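Local coordinates for phospholethanolamine N-methyltransferase 2 (Haemonchus contortus, PDB 4KRI), which probably catalyses the S-adenosylmethionine-dependent methylation of phosphomonomethylethanolamine on the nematode route to phosphocholine, at residues Glu22-Ile28 and Lys46-Cys52; Ile87-Leu91 and Asn133-Gln137; Thr362-Asp366 and Ala428-Pro432. All blocks are in the same frame, centred on the assembly; numbering follows the deposited sequence.

Contact 1. Residues Glu22-Ile28 and Lys46-Cys52; sequences EPQQVGI and KTATSFC
The side chain of T47 lies against P23 and V26, and each of its atoms finds a partner there. CB lies 3.3 Å from P23 O. OG1, anti to the carbonyl carbon and beside its own backbone N (chi1 -62°), donates a short 2.6 Å bond to P23 O in the plane of that carbonyl. The same OG1 accepts a hydrogen bond from a water 2.7 Å away that also donates to E22 OE1, which links E22 to T47, just ahead of strand 48-52. The other branch ends apolar, T47 CG2 meeting V26 CG2 at 3.6 Å.

Beyond T47 the strands run parallel, 18° apart. V26 N donates to A48 O and V26 O accepts from S50 N, so V26 brackets T49; I28 does the same around F51, with I28 N to S50 O 2.8 Å and I28 O to C52 N 2.8 Å. Of the side chains, the Q25 chain, bent at chi2, lays its amide against the A48 methyl (NE2 to CB 3.5 Å), whereas I28 CD1 reaches T49 OG1 at 3.7 Å on the face shared with V26.

This is the parallel pair of the beta-alpha-beta unit 25-29, 33-40, 48-52. Helix 33-40 covers I28 and T49, helix 5-18 packs on P23, and strand 64-70 flanks strand 25-29 on the side remote from strand 48-52.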
loop_
_atom_site.group_PDB
_atom_site.type_symbol
_atom_site.label_atom_id
_atom_site.label_comp_id
_atom_site.label_asym_id
_atom_site.label_seq_id
_atom_site.Cartn_x
_atom_site.Cartn_y
_atom_site.Cartn_z
ATOM N N GLU A 22 -20.699 17.376 -0.735
ATOM C CA GLU A 22 -19.886 18.572 -0.832
ATOM C C GLU A 22 -19.669 19.063 0.589
ATOM O O GLU A 22 -20.624 19.179 1.360
ATOM C CB GLU A 22 -20.551 19.630 -1.707
ATOM C CG GLU A 22 -20.571 19.261 -3.191
ATOM C CD GLU A 22 -19.181 19.086 -3.777
ATOM O OE1 GLU A 22 -18.275 19.890 -3.461
ATOM O OE2 GLU A 22 -18.985 18.149 -4.575
ATOM N N PRO A 23 -18.410 19.347 0.937
ATOM C CA PRO A 23 -18.112 19.748 2.314
ATOM C C PRO A 23 -18.704 21.123 2.626
ATOM O O PRO A 23 -18.610 22.047 1.803
ATOM C CB PRO A 23 -16.580 19.780 2.350
ATOM C CG PRO A 23 -16.173 20.049 0.911
ATOM C CD PRO A 23 -17.216 19.366 0.067
ATOM N N GLN A 24 -19.318 21.265 3.797
ATOM C CA GLN A 24 -19.974 22.534 4.128
ATOM C C GLN A 24 -18.975 23.612 4.488
ATOM O O GLN A 24 -19.146 24.769 4.099
ATOM C CB GLN A 24 -20.973 22.360 5.275
ATOM C CG GLN A 24 -22.191 21.503 4.915
ATOM C CD GLN A 24 -23.111 21.285 6.104
ATOM O OE1 GLN A 24 -22.655 21.151 7.237
ATOM N NE2 GLN A 24 -24.412 21.268 5.851
ATOM N N GLN A 25 -17.948 23.239 5.243
ATOM C CA GLN A 25 -16.898 24.193 5.621
ATOM C C GLN A 25 -15.526 23.636 5.279
ATOM O O GLN A 25 -15.159 22.553 5.742
ATOM C CB GLN A 25 -16.949 24.500 7.123
ATOM C CG GLN A 25 -18.220 25.189 7.604
ATOM C CD GLN A 25 -18.310 26.654 7.203
ATOM O OE1 GLN A 25 -17.300 27.360 7.108
ATOM N NE2 GLN A 25 -19.534 27.120 6.973
ATOM N N VAL A 26 -14.763 24.378 4.480
ATOM C CA VAL A 26 -13.427 23.931 4.082
ATOM C C VAL A 26 -12.405 24.974 4.512
ATOM O O VAL A 26 -12.659 26.173 4.398
ATOM C CB VAL A 26 -13.348 23.721 2.559
ATOM C CG1 VAL A 26 -11.910 23.489 2.107
ATOM C CG2 VAL A 26 -14.191 22.547 2.168
ATOM N N GLY A 27 -11.284 24.521 5.066
ATOM C CA GLY A 27 -10.172 25.405 5.369
ATOM C C GLY A 27 -9.036 25.054 4.430
ATOM O O GLY A 27 -8.866 23.882 4.079
ATOM N N ILE A 28 -8.286 26.068 4.007
ATOM C CA ILE A 28 -7.138 25.878 3.132
ATOM C C ILE A 28 -5.927 26.586 3.730
ATOM O O ILE A 28 -5.983 27.771 4.027
ATOM C CB ILE A 28 -7.417 26.463 1.734
ATOM C CG1 ILE A 28 -8.613 25.740 1.097
ATOM C CG2 ILE A 28 -6.183 26.332 0.842
ATOM C CD1 ILE A 28 -9.098 26.353 -0.201
ATOM N N LYS A 46 -22.383 25.497 -2.060
ATOM C CA LYS A 46 -22.721 24.782 -0.834
ATOM C C LYS A 46 -21.535 24.693 0.121
ATOM O O LYS A 46 -21.654 24.156 1.228
ATOM C CB LYS A 46 -23.278 23.383 -1.152
ATOM C CG LYS A 46 -24.660 23.430 -1.796
ATOM C CD LYS A 46 -25.111 22.040 -2.246
ATOM C CE LYS A 46 -24.210 21.492 -3.345
ATOM N NZ LYS A 46 -24.568 20.083 -3.728
ATOM N N THR A 47 -20.400 25.250 -0.293
ATOM C CA THR A 47 -19.195 25.193 0.516
ATOM C C THR A 47 -18.750 26.594 0.896
ATOM O O THR A 47 -18.724 27.485 0.044
ATOM C CB THR A 47 -18.053 24.532 -0.267
ATOM O OG1 THR A 47 -18.412 23.182 -0.580
ATOM C CG2 THR A 47 -16.756 24.550 0.547
ATOM N N ALA A 48 -18.426 26.791 2.172
ATOM C CA ALA A 48 -17.813 28.041 2.615
ATOM C C ALA A 48 -16.345 27.766 2.815
ATOM O O ALA A 48 -15.983 26.759 3.420
ATOM C CB ALA A 48 -18.439 28.528 3.917
ATOM N N THR A 49 -15.486 28.650 2.314
ATOM C CA THR A 49 -14.052 28.387 2.387
ATOM C C THR A 49 -13.322 29.457 3.186
ATOM O O THR A 49 -13.585 30.650 3.014
ATOM C CB THR A 49 -13.438 28.259 0.970
ATOM O OG1 THR A 49 -12.011 28.197 1.067
ATOM C CG2 THR A 49 -13.820 29.452 0.119
ATOM N N SER A 50 -12.430 29.024 4.076
ATOM C CA SER A 50 -11.555 29.956 4.787
ATOM C C SER A 50 -10.126 29.648 4.377
ATOM O O SER A 50 -9.756 28.482 4.295
ATOM C CB SER A 50 -11.671 29.764 6.299
ATOM O OG SER A 50 -13.022 29.788 6.724
ATOM N N PHE A 51 -9.306 30.667 4.142
ATOM C CA PHE A 51 -7.913 30.366 3.822
ATOM C C PHE A 51 -6.898 31.097 4.695
ATOM O O PHE A 51 -7.137 32.212 5.168
ATOM C CB PHE A 51 -7.614 30.581 2.332
ATOM C CG PHE A 51 -7.557 32.021 1.919
ATOM C CD1 PHE A 51 -6.369 32.737 2.008
ATOM C CD2 PHE A 51 -8.682 32.654 1.410
ATOM C CE1 PHE A 51 -6.312 34.062 1.621
ATOM C CE2 PHE A 51 -8.630 33.984 1.014
ATOM C CZ PHE A 51 -7.446 34.689 1.121
ATOM N N CYS A 52 -5.751 30.464 4.898
ATOM C CA CYS A 52 -4.656 31.136 5.575
ATOM C C CYS A 52 -3.315 30.737 4.992
ATOM O O CYS A 52 -3.213 29.761 4.250
ATOM C CB CYS A 52 -4.702 30.891 7.078
ATOM S SG CYS A 52 -4.843 29.173 7.591
HETATM O O HOH W 1 -18.733 22.520 -3.226
HETATM O O HOH W 2 -14.527 27.477 6.333
#

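Contact 2. Residues Ile87-Leu91 and Asn133-Gln137; sequences ITAAL and NVGFQ
I87 meets the ring of F136 with its CG2 branch, which comes up at the ring edge near its plane, 4.1 Å from CE2. One turn further along the helix, A90 brings its methyl to the same edge: CB sits 4.1 Å from F136 CZ. L91, whose N closes the helical turn on I87 O, covers the most surface of the helical residues. Its CD2 stands over the centre of the F136 ring, 3.7 Å from the centroid and only 12° off the normal, a CH-pi contact, while CG of L91 leans on the CE2 corner at 3.7 Å. The second methyl, CD1, turns to the strand backbone and lies 4.1 Å from V134 O; L91 CB touches V134 CG2 more loosely.

F136 can receive all three because its CG is anti to the carbonyl carbon (chi1 -75°), which swings the ring toward the helix. L91 CD2 also lies 3.8 Å from G135 C. F125 and L127 also touch L91, and L161 touches F136. The axes of segments 87-91 and 133-137 approach to 9.3 Å and cross at 99°: helix 80-93 packs crosswise on strand 132-143, whose sheet partners include 127-129 and 156-166, in the buried core of the N-terminal domain.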
loop_
_atom_site.group_PDB
_atom_site.type_symbol
_atom_site.label_atom_id
_atom_site.label_comp_id
_atom_site.label_asym_id
_atom_site.label_seq_id
_atom_site.Cartn_x
_atom_site.Cartn_y
_atom_site.Cartn_z
ATOM N N ILE A 87 -0.014 19.712 14.025
ATOM C CA ILE A 87 -0.961 18.601 14.149
ATOM C C ILE A 87 -2.032 18.958 15.165
ATOM O O ILE A 87 -3.213 18.667 14.967
ATOM C CB ILE A 87 -0.274 17.299 14.557
ATOM C CG1 ILE A 87 0.784 16.932 13.519
ATOM C CG2 ILE A 87 -1.298 16.179 14.679
ATOM C CD1 ILE A 87 1.663 15.757 13.920
ATOM N N THR A 88 -1.602 19.600 16.246
ATOM C CA THR A 88 -2.517 20.076 17.272
ATOM C C THR A 88 -3.533 21.049 16.686
ATOM O O THR A 88 -4.736 20.895 16.897
ATOM C CB THR A 88 -1.752 20.749 18.418
ATOM O OG1 THR A 88 -0.891 19.781 19.027
ATOM C CG2 THR A 88 -2.716 21.290 19.463
ATOM N N ALA A 89 -3.055 22.025 15.925
ATOM C CA ALA A 89 -3.936 23.055 15.375
ATOM C C ALA A 89 -4.867 22.446 14.332
ATOM O O ALA A 89 -6.032 22.825 14.224
ATOM C CB ALA A 89 -3.120 24.193 14.767
ATOM N N ALA A 90 -4.351 21.499 13.557
ATOM C CA ALA A 90 -5.172 20.831 12.552
ATOM C C ALA A 90 -6.316 20.056 13.200
ATOM O O ALA A 90 -7.462 20.157 12.765
ATOM C CB ALA A 90 -4.316 19.914 11.685
ATOM N N LEU A 91 -6.007 19.299 14.250
ATOM C CA LEU A 91 -7.025 18.554 14.988
ATOM C C LEU A 91 -8.063 19.475 15.617
ATOM O O LEU A 91 -9.261 19.183 15.575
ATOM C CB LEU A 91 -6.379 17.672 16.061
ATOM C CG LEU A 91 -5.706 16.410 15.508
ATOM C CD1 LEU A 91 -4.823 15.760 16.572
ATOM C CD2 LEU A 91 -6.754 15.406 15.027
ATOM N N ASN A 133 -9.382 11.285 23.953
ATOM C CA ASN A 133 -8.416 11.829 23.004
ATOM C C ASN A 133 -8.976 11.915 21.589
ATOM O O ASN A 133 -9.957 11.249 21.255
ATOM C CB ASN A 133 -7.141 10.979 22.983
ATOM C CG ASN A 133 -6.283 11.172 24.219
ATOM O OD1 ASN A 133 -6.325 12.220 24.863
ATOM N ND2 ASN A 133 -5.491 10.162 24.550
ATOM N N VAL A 134 -8.349 12.748 20.765
ATOM C CA VAL A 134 -8.612 12.738 19.334
ATOM C C VAL A 134 -7.289 12.565 18.612
ATOM O O VAL A 134 -6.226 12.864 19.165
ATOM C CB VAL A 134 -9.294 14.033 18.831
ATOM C CG1 VAL A 134 -10.705 14.141 19.391
ATOM C CG2 VAL A 134 -8.460 15.274 19.176
ATOM N N GLY A 135 -7.357 12.084 17.378
ATOM C CA GLY A 135 -6.159 11.883 16.588
ATOM C C GLY A 135 -6.560 11.613 15.157
ATOM O O GLY A 135 -7.749 11.610 14.832
ATOM N N PHE A 136 -5.579 11.387 14.292
ATOM C CA PHE A 136 -5.898 11.088 12.903
ATOM C C PHE A 136 -5.888 9.601 12.610
ATOM O O PHE A 136 -4.931 8.900 12.948
ATOM C CB PHE A 136 -4.920 11.798 11.962
ATOM C CG PHE A 136 -5.174 13.265 11.831
ATOM C CD1 PHE A 136 -6.357 13.732 11.263
ATOM C CD2 PHE A 136 -4.229 14.190 12.266
ATOM C CE1 PHE A 136 -6.598 15.102 11.146
ATOM C CE2 PHE A 136 -4.456 15.550 12.152
ATOM C CZ PHE A 136 -5.650 16.014 11.594
ATOM N N GLN A 137 -6.960 9.124 11.981
ATOM C CA GLN A 137 -7.005 7.770 11.444
ATOM C C GLN A 137 -6.451 7.796 10.023
ATOM O O GLN A 137 -6.780 8.681 9.230
ATOM C CB GLN A 137 -8.444 7.241 11.436
ATOM C CG GLN A 137 -8.619 5.902 10.725
ATOM C CD GLN A 137 -10.056 5.423 10.748
ATOM O OE1 GLN A 137 -10.677 5.342 11.810
ATOM N NE2 GLN A 137 -10.596 5.105 9.577
#

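Contact 3. Residues Thr362-Asp366 and Ala428-Pro432; sequences TGFID and AAVKP
I365 CG1 and V430 CG2 press together at 3.3 Å, closer than ordinary van der Waals contact for two carbons. Each of these branches stands between its own backbone N and carbonyl carbon, the crowded position (chi1 57° in I365), which turns the two against each other on one face of the sheet. The same CG2 of V430 has the carboxylate of D366 beside it, with OD2 3.4 Å away, so the methyl touches both I365 and D366.

A single bridge sits beneath this packing. I365 N donates to V430 O at 2.9 Å with an almost straight N-H (175°), and V430 N returns the bond to I365 O at 3.0 Å, the mark of a hydrogen-bonded antiparallel pair. It forms where the chain has just left helix 352-362. G363, with positive phi, is the C-prime residue of a Schellman motif, and its carbonyl O then rests 3.3 Å from P432 CD. Strand 422-430 is antiparallel to both strand 320-329 and strand 367-371, the place of the reversed last strand in class I methyltransferases.

On the opposite face F364 reaches inward: its CB touches A429 CB at 3.7 Å, and CD1 at the ring edge lies 3.6 Å from V430 O, with V430 C in the ring plane. Y313 meets this ring edge-to-face. K431 leaves the backbone away from 362-366 and runs extended, its NZ hydrogen-bonded to Y313 O, L316 O and N288 OD1.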
loop_
_atom_site.group_PDB
_atom_site.type_symbol
_atom_site.label_atom_id
_atom_site.label_comp_id
_atom_site.label_asym_id
_atom_site.label_seq_id
_atom_site.Cartn_x
_atom_site.Cartn_y
_atom_site.Cartn_z
ATOM N N THR A 362 -18.855 -13.851 -6.295
ATOM C CA THR A 362 -18.509 -12.491 -6.710
ATOM C C THR A 362 -18.959 -12.187 -8.139
ATOM O O THR A 362 -19.271 -11.040 -8.486
ATOM C CB THR A 362 -16.990 -12.287 -6.618
ATOM O OG1 THR A 362 -16.556 -12.575 -5.286
ATOM C CG2 THR A 362 -16.629 -10.852 -6.951
ATOM N N GLY A 363 -18.994 -13.215 -8.976
ATOM C CA GLY A 363 -19.478 -13.034 -10.332
ATOM C C GLY A 363 -18.431 -13.239 -11.414
ATOM O O GLY A 363 -18.697 -12.985 -12.595
ATOM N N PHE A 364 -17.246 -13.696 -11.014
ATOM C CA PHE A 364 -16.186 -14.009 -11.968
ATOM C C PHE A 364 -16.542 -15.227 -12.818
ATOM O O PHE A 364 -17.244 -16.132 -12.359
ATOM C CB PHE A 364 -14.871 -14.269 -11.232
ATOM C CG PHE A 364 -14.223 -13.023 -10.699
ATOM C CD1 PHE A 364 -13.621 -12.117 -11.566
ATOM C CD2 PHE A 364 -14.209 -12.756 -9.337
ATOM C CE1 PHE A 364 -13.028 -10.969 -11.080
ATOM C CE2 PHE A 364 -13.606 -11.605 -8.852
ATOM C CZ PHE A 364 -13.016 -10.723 -9.726
ATOM N N ILE A 365 -16.067 -15.234 -14.062
ATOM C CA ILE A 365 -16.231 -16.384 -14.955
ATOM C C ILE A 365 -14.853 -16.875 -15.404
ATOM O O ILE A 365 -13.843 -16.275 -15.043
ATOM C CB ILE A 365 -17.085 -16.038 -16.198
ATOM C CG1 ILE A 365 -16.480 -14.860 -16.961
ATOM C CG2 ILE A 365 -18.501 -15.697 -15.790
ATOM C CD1 ILE A 365 -17.048 -14.662 -18.381
ATOM N N ASP A 366 -14.811 -17.959 -16.182
ATOM C CA ASP A 366 -13.541 -18.516 -16.666
ATOM C C ASP A 366 -12.531 -18.690 -15.539
ATOM O O ASP A 366 -11.377 -18.268 -15.654
ATOM C CB ASP A 366 -12.937 -17.634 -17.765
ATOM C CG ASP A 366 -13.836 -17.513 -18.973
ATOM O OD1 ASP A 366 -14.711 -18.387 -19.159
ATOM O OD2 ASP A 366 -13.661 -16.544 -19.739
ATOM N N ALA A 428 -6.966 -17.538 -11.236
ATOM C CA ALA A 428 -7.207 -16.507 -12.248
ATOM C C ALA A 428 -8.668 -16.547 -12.662
ATOM O O ALA A 428 -9.307 -17.589 -12.555
ATOM C CB ALA A 428 -6.306 -16.714 -13.456
ATOM N N ALA A 429 -9.202 -15.418 -13.123
ATOM C CA ALA A 429 -10.584 -15.360 -13.590
ATOM C C ALA A 429 -10.816 -14.063 -14.333
ATOM O O ALA A 429 -9.972 -13.153 -14.308
ATOM C CB ALA A 429 -11.561 -15.479 -12.420
ATOM N N VAL A 430 -11.956 -13.983 -15.002
ATOM C CA VAL A 430 -12.286 -12.799 -15.785
ATOM C C VAL A 430 -13.638 -12.198 -15.373
ATOM O O VAL A 430 -14.542 -12.912 -14.916
ATOM C CB VAL A 430 -12.212 -13.074 -17.321
ATOM C CG1 VAL A 430 -10.990 -13.896 -17.664
ATOM C CG2 VAL A 430 -13.418 -13.803 -17.793
ATOM N N LYS A 431 -13.753 -10.882 -15.515
ATOM C CA LYS A 431 -15.014 -10.193 -15.279
ATOM C C LYS A 431 -15.815 -10.281 -16.563
ATOM O O LYS A 431 -15.284 -10.016 -17.630
ATOM C CB LYS A 431 -14.756 -8.725 -14.932
ATOM C CG LYS A 431 -16.030 -7.906 -14.710
ATOM C CD LYS A 431 -15.687 -6.553 -14.080
ATOM C CE LYS A 431 -16.923 -5.680 -13.898
ATOM N NZ LYS A 431 -16.513 -4.425 -13.180
ATOM N N PRO A 432 -17.094 -10.688 -16.472
ATOM C CA PRO A 432 -17.849 -10.914 -17.709
ATOM C C PRO A 432 -17.953 -9.705 -18.610
ATOM O O PRO A 432 -17.952 -8.581 -18.085
ATOM C CB PRO A 432 -19.256 -11.320 -17.215
ATOM C CG PRO A 432 -19.196 -11.324 -15.695
ATOM C CD PRO A 432 -17.740 -11.319 -15.309
#

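How the contacts relate
The three contacts follow one another along the chain without touching. Contacts 1 and 2 belong to the N-terminal half, their centres about 18 Å apart, whereas contact 3 lies about 43 Å from either, centre to centre, in the half that binds S-adenosylhomocysteine. Contact 2 is the buried one, a helix on a strand held by apolar packing and a CH-pi contact, without polar bonds between the segments. Contacts 1 and 3 are partly buried and rest on backbone bonding: a long parallel ladder with waters and a hydroxyl at its exposed margin in contact 1, one antiparallel bridge with a tight methyl pair in contact 3. No strand or helix is shared between any two of them.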